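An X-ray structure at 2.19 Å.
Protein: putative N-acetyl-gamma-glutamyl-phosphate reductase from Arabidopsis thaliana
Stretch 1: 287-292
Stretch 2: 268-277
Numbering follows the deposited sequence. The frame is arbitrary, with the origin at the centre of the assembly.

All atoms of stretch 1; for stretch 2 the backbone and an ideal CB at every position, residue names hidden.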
ATOM      1  N   LYS A 287     -22.645  13.744  -7.591  1.00 31.08           N
ATOM      2  CA  LYS A 287     -22.770  13.313  -8.974  1.00 31.16           C
ATOM      3  C   LYS A 287     -23.431  11.945  -9.081  1.00 31.96           C
ATOM      4  O   LYS A 287     -23.017  10.986  -8.425  1.00 32.17           O
ATOM      5  CB  LYS A 287     -21.387  13.241  -9.639  1.00 31.51           C
ATOM      6  CG  LYS A 287     -20.533  14.507  -9.528  1.00 31.85           C
ATOM      7  CD  LYS A 287     -21.257  15.732 -10.086  1.00 32.59           C
ATOM      8  CE  LYS A 287     -20.348  16.953 -10.122  1.00 32.14           C
ATOM      9  NZ  LYS A 287     -21.125  18.198 -10.391  1.00 33.16           N
ATOM     10  N   VAL A 288     -24.467  11.862  -9.905  1.00 31.45           N
ATOM     11  CA  VAL A 288     -25.155  10.598 -10.138  1.00 31.80           C
ATOM     12  C   VAL A 288     -24.620  10.077 -11.478  1.00 32.46           C
ATOM     13  O   VAL A 288     -24.809  10.709 -12.517  1.00 31.45           O
ATOM     14  CB  VAL A 288     -26.677  10.802 -10.230  1.00 31.08           C
ATOM     15  CG1 VAL A 288     -27.352   9.486 -10.590  1.00 29.68           C
ATOM     16  CG2 VAL A 288     -27.204  11.327  -8.909  1.00 29.84           C
ATOM     17  N   LEU A 289     -23.931   8.942 -11.455  1.00 33.12           N
ATOM     18  CA  LEU A 289     -23.359   8.391 -12.680  1.00 35.01           C
ATOM     19  C   LEU A 289     -24.419   7.677 -13.510  1.00 36.91           C
ATOM     20  O   LEU A 289     -25.509   7.379 -13.013  1.00 36.43           O
ATOM     21  CB  LEU A 289     -22.213   7.426 -12.340  1.00 34.87           C
ATOM     22  CG  LEU A 289     -21.190   7.898 -11.294  1.00 33.13           C
ATOM     23  CD1 LEU A 289     -20.100   6.857 -11.143  1.00 29.14           C
ATOM     24  CD2 LEU A 289     -20.598   9.240 -11.699  1.00 30.33           C
ATOM     25  N   ASP A 290     -24.112   7.412 -14.778  1.00 40.96           N
ATOM     26  CA  ASP A 290     -25.068   6.728 -15.646  1.00 44.67           C
ATOM     27  C   ASP A 290     -25.256   5.294 -15.165  1.00 47.26           C
ATOM     28  O   ASP A 290     -24.319   4.669 -14.658  1.00 46.51           O
ATOM     29  CB  ASP A 290     -24.596   6.716 -17.108  1.00 46.80           C
ATOM     30  CG  ASP A 290     -24.523   8.107 -17.723  1.00 48.69           C
ATOM     31  OD1 ASP A 290     -25.202   9.031 -17.226  1.00 46.41           O
ATOM     32  OD2 ASP A 290     -23.792   8.272 -18.721  1.00 49.93           O
ATOM     33  N   GLU A 291     -26.473   4.778 -15.315  1.00 49.96           N
ATOM     34  CA  GLU A 291     -26.770   3.417 -14.893  1.00 51.25           C
ATOM     35  C   GLU A 291     -25.720   2.423 -15.391  1.00 49.14           C
ATOM     36  O   GLU A 291     -25.282   2.482 -16.544  1.00 46.34           O
ATOM     37  CB  GLU A 291     -28.165   3.003 -15.381  1.00 55.81           C
ATOM     38  CG  GLU A 291     -29.308   3.595 -14.560  1.00 63.29           C
ATOM     39  CD  GLU A 291     -30.687   3.239 -15.098  1.00 66.83           C
ATOM     40  OE1 GLU A 291     -31.072   3.757 -16.171  1.00 68.19           O
ATOM     41  OE2 GLU A 291     -31.387   2.437 -14.443  1.00 67.20           O
ATOM     42  N   GLY A 292     -25.309   1.524 -14.503  1.00 46.71           N
ATOM     43  CA  GLY A 292     -24.322   0.525 -14.862  1.00 45.80           C
ATOM     44  C   GLY A 292     -22.891   0.950 -14.608  1.00 43.60           C
ATOM     45  O   GLY A 292     -21.995   0.110 -14.558  1.00 45.29           O
ATOM     46  N   UNK A 268     -38.802   0.196 -10.529  1.00 47.46           N
ATOM     47  CA  UNK A 268     -37.668  -0.433 -11.183  1.00 49.88           C
ATOM     48  C   UNK A 268     -36.426   0.390 -10.885  1.00 47.83           C
ATOM     49  O   UNK A 268     -36.520   1.524 -10.416  1.00 44.62           O
ATOM     50  CB  UNK A 268     -37.896  -0.563 -12.690  1.00 49.88           C
ATOM     51  N   UNK A 269     -35.260  -0.174 -11.166  1.00 45.57           N
ATOM     52  CA  UNK A 269     -34.014   0.546 -10.910  1.00 45.21           C
ATOM     53  C   UNK A 269     -33.979   1.872 -11.669  1.00 44.87           C
ATOM     54  O   UNK A 269     -33.444   2.860 -11.171  1.00 43.91           O
ATOM     55  CB  UNK A 269     -32.812  -0.316 -11.301  1.00 45.21           C
ATOM     56  N   UNK A 270     -34.560   1.895 -12.865  1.00 47.41           N
ATOM     57  CA  UNK A 270     -34.596   3.110 -13.680  1.00 47.61           C
ATOM     58  C   UNK A 270     -35.256   4.254 -12.914  1.00 44.88           C
ATOM     59  O   UNK A 270     -34.853   5.408 -13.038  1.00 42.76           O
ATOM     60  CB  UNK A 270     -35.340   2.854 -14.992  1.00 47.61           C
ATOM     61  N   UNK A 271     -36.275   3.934 -12.126  1.00 41.56           N
ATOM     62  CA  UNK A 271     -36.974   4.953 -11.347  1.00 40.48           C
ATOM     63  C   UNK A 271     -36.072   5.532 -10.253  1.00 38.57           C
ATOM     64  O   UNK A 271     -36.065   6.743 -10.021  1.00 36.80           O
ATOM     65  CB  UNK A 271     -38.243   4.365 -10.726  1.00 40.48           C
ATOM     66  N   UNK A 272     -35.321   4.664  -9.578  1.00 37.34           N
ATOM     67  CA  UNK A 272     -34.422   5.121  -8.527  1.00 37.19           C
ATOM     68  C   UNK A 272     -33.390   6.051  -9.153  1.00 36.85           C
ATOM     69  O   UNK A 272     -33.096   7.121  -8.624  1.00 35.40           O
ATOM     70  CB  UNK A 272     -33.748   3.944  -7.820  1.00 37.19           C
ATOM     71  N   UNK A 273     -32.858   5.638 -10.297  1.00 36.83           N
ATOM     72  CA  UNK A 273     -31.856   6.424 -11.001  1.00 38.63           C
ATOM     73  C   UNK A 273     -32.366   7.805 -11.393  1.00 38.40           C
ATOM     74  O   UNK A 273     -31.681   8.809 -11.180  1.00 36.59           O
ATOM     75  CB  UNK A 273     -31.390   5.673 -12.250  1.00 38.63           C
ATOM     76  N   UNK A 274     -33.570   7.854 -11.956  1.00 39.40           N
ATOM     77  CA  UNK A 274     -34.164   9.117 -12.374  1.00 40.03           C
ATOM     78  C   UNK A 274     -34.400  10.031 -11.179  1.00 38.12           C
ATOM     79  O   UNK A 274     -34.144  11.229 -11.248  1.00 35.70           O
ATOM     80  CB  UNK A 274     -35.479   8.869 -13.116  1.00 40.03           C
ATOM     81  N   UNK A 275     -34.892   9.469 -10.080  1.00 36.18           N
ATOM     82  CA  UNK A 275     -35.147  10.276  -8.892  1.00 36.28           C
ATOM     83  C   UNK A 275     -33.852  10.906  -8.383  1.00 36.04           C
ATOM     84  O   UNK A 275     -33.816  12.085  -8.028  1.00 34.64           O
ATOM     85  CB  UNK A 275     -35.792   9.426  -7.795  1.00 36.28           C
ATOM     86  N   UNK A 276     -32.786  10.113  -8.355  1.00 35.92           N
ATOM     87  CA  UNK A 276     -31.501  10.603  -7.891  1.00 36.01           C
ATOM     88  C   UNK A 276     -30.940  11.637  -8.857  1.00 37.47           C
ATOM     89  O   UNK A 276     -30.413  12.672  -8.435  1.00 35.42           O
ATOM     90  CB  UNK A 276     -30.517   9.444  -7.719  1.00 36.01           C
ATOM     91  N   UNK A 277     -31.063  11.359 -10.152  1.00 39.26           N
ATOM     92  CA  UNK A 277     -30.552  12.274 -11.157  1.00 41.81           C
ATOM     93  C   UNK A 277     -31.264  13.617 -11.044  1.00 41.29           C
ATOM     94  O   UNK A 277     -30.645  14.679 -11.155  1.00 39.05           O
ATOM     95  CB  UNK A 277     -30.723  11.688 -12.560  1.00 41.81           C
TER

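Position 268 lies just before the helix, with extended backbone angles (-110/167) and nothing of stretch 1 within 5.5 Å of its CB. Stretch 1 sets no preference here. The residue is Arg268, at the N-cap position; its backbone N donates to OD2 of the residue at 271 (2.7 Å).

Position 269 opens the helix with its CB toward stretch 1, 4.4 Å from Glu291 OE2. A small polar side chain would suit the space beside this carboxylate, as would a basic one. It is Thr269, whose OG1 stays 3.8 Å from Glu291 OE2 and instead donates to OE2 of the next residue, at 270 (2.6 Å).

At position 270 the CB points sideways, 4.0 Å from Glu291 OE2. On charge alone, lysine or arginine would be the natural guess, with a neutral polar residue also acceptable. The deposited residue is Glu270, an acid beside an acid, its OE2 4.0 Å from Glu291 OE2. Its charge is answered within its own stretch: OE1 lies 2.7 Å from Arg268 NE in a salt bridge.

Positions 271 and 272 have no neighbour in stretch 1 near their CB atoms, so many helix-compatible residues would do. They are Asp271 and Leu272.

Position 273 is central. Its CB points toward stretch 1, 3.7 Å from Glu291 CG, and farther along the same side lie the carbonyl O of Leu289 and the methyls of Val288. A flat side chain carrying a donor would suit, histidine among the candidates; glutamine might also reach the carbonyl. It is His273. NE2 donates to Leu289 O (3.1 Å, 142°), which lies at the ring edge near its plane, so NE2 carries a proton. Glu291 CG sits over one face, 3.6 Å from the ring centroid, in a CH-pi contact; Val288 CG1 is 4.0 Å from NE2.

Positions 274 and 275 likewise have no stretch 1 atom near their CB atoms, leaving the choice wide. They are Gln274 and Gln275.

Position 276 again points toward stretch 1, its CB 4.0 Å from Val288 CG2, which favours an apolar residue such as alanine, leucine or methionine. It is Leu276, packed against that methyl; Val288 CG2 also lies 3.5 Å from Leu276 O.

Position 277 points sideways, its CB 4.5 Å from Val288 CG1. An aliphatic stem fits, whether or not it ends in a polar group. Lys277 keeps its CB near the valine while the end of its side chain leads away.

Stretch 2 268-277: RTEDLHQQLK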
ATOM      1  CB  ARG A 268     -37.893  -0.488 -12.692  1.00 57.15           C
ATOM      2  CG  ARG A 268     -39.132  -1.226 -13.139  1.00 65.41           C
ATOM      3  CD  ARG A 268     -39.201  -1.200 -14.649  1.00 74.27           C
ATOM      4  NE  ARG A 268     -38.954   0.155 -15.133  1.00 84.61           N
ATOM      5  CZ  ARG A 268     -38.963   0.517 -16.409  1.00 90.69           C
ATOM      6  NH1 ARG A 268     -39.212  -0.376 -17.355  1.00 95.53           N
ATOM      7  NH2 ARG A 268     -38.723   1.778 -16.736  1.00 94.91           N
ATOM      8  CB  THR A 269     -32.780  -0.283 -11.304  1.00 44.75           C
ATOM      9  OG1 THR A 269     -32.866  -0.635 -12.688  1.00 46.67           O
ATOM     10  CG2 THR A 269     -32.686  -1.536 -10.450  1.00 43.97           C
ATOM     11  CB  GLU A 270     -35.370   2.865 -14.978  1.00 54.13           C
ATOM     12  CG  GLU A 270     -34.816   1.747 -15.843  1.00 62.88           C
ATOM     13  CD  GLU A 270     -35.087   0.374 -15.262  1.00 66.33           C
ATOM     14  OE1 GLU A 270     -36.273   0.039 -15.082  1.00 70.76           O
ATOM     15  OE2 GLU A 270     -34.124  -0.369 -14.986  1.00 69.80           O
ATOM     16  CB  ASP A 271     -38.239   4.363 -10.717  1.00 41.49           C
ATOM     17  CG  ASP A 271     -39.179   3.768 -11.749  1.00 42.55           C
ATOM     18  OD1 ASP A 271     -39.589   4.503 -12.680  1.00 43.00           O
ATOM     19  OD2 ASP A 271     -39.507   2.567 -11.627  1.00 40.73           O
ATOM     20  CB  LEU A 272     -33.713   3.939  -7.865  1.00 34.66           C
ATOM     21  CG  LEU A 272     -34.592   2.842  -7.259  1.00 36.68           C
ATOM     22  CD1 LEU A 272     -33.703   1.859  -6.525  1.00 36.39           C
ATOM     23  CD2 LEU A 272     -35.609   3.435  -6.300  1.00 35.85           C
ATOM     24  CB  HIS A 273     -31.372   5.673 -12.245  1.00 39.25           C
ATOM     25  CG  HIS A 273     -30.326   6.409 -13.020  1.00 40.94           C
ATOM     26  ND1 HIS A 273     -30.622   7.191 -14.115  1.00 42.11           N
ATOM     27  CD2 HIS A 273     -28.991   6.525 -12.824  1.00 41.85           C
ATOM     28  CE1 HIS A 273     -29.515   7.757 -14.561  1.00 41.54           C
ATOM     29  NE2 HIS A 273     -28.511   7.370 -13.795  1.00 41.14           N
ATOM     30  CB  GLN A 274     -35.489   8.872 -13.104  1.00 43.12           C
ATOM     31  CG  GLN A 274     -36.083  10.119 -13.739  1.00 49.84           C
ATOM     32  CD  GLN A 274     -35.106  10.803 -14.679  1.00 53.71           C
ATOM     33  OE1 GLN A 274     -34.610  10.192 -15.631  1.00 54.72           O
ATOM     34  NE2 GLN A 274     -34.820  12.075 -14.416  1.00 54.96           N
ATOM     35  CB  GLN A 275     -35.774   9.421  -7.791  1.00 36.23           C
ATOM     36  CG  GLN A 275     -36.213  10.215  -6.579  1.00 38.34           C
ATOM     37  CD  GLN A 275     -37.036  11.433  -6.971  1.00 40.49           C
ATOM     38  OE1 GLN A 275     -36.551  12.570  -6.938  1.00 39.94           O
ATOM     39  NE2 GLN A 275     -38.283  11.198  -7.365  1.00 39.23           N
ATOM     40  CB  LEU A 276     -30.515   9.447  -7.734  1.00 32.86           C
ATOM     41  CG  LEU A 276     -30.782   8.511  -6.551  1.00 32.01           C
ATOM     42  CD1 LEU A 276     -29.714   7.414  -6.504  1.00 30.15           C
ATOM     43  CD2 LEU A 276     -30.779   9.314  -5.257  1.00 28.11           C
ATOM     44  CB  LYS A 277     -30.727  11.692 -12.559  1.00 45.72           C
ATOM     45  CG  LYS A 277     -29.865  12.413 -13.577  1.00 52.37           C
ATOM     46  CD  LYS A 277     -29.869  11.728 -14.917  1.00 58.22           C
ATOM     47  CE  LYS A 277     -31.214  11.850 -15.597  1.00 61.58           C
ATOM     48  NZ  LYS A 277     -31.180  11.197 -16.930  1.00 65.00           N
TER
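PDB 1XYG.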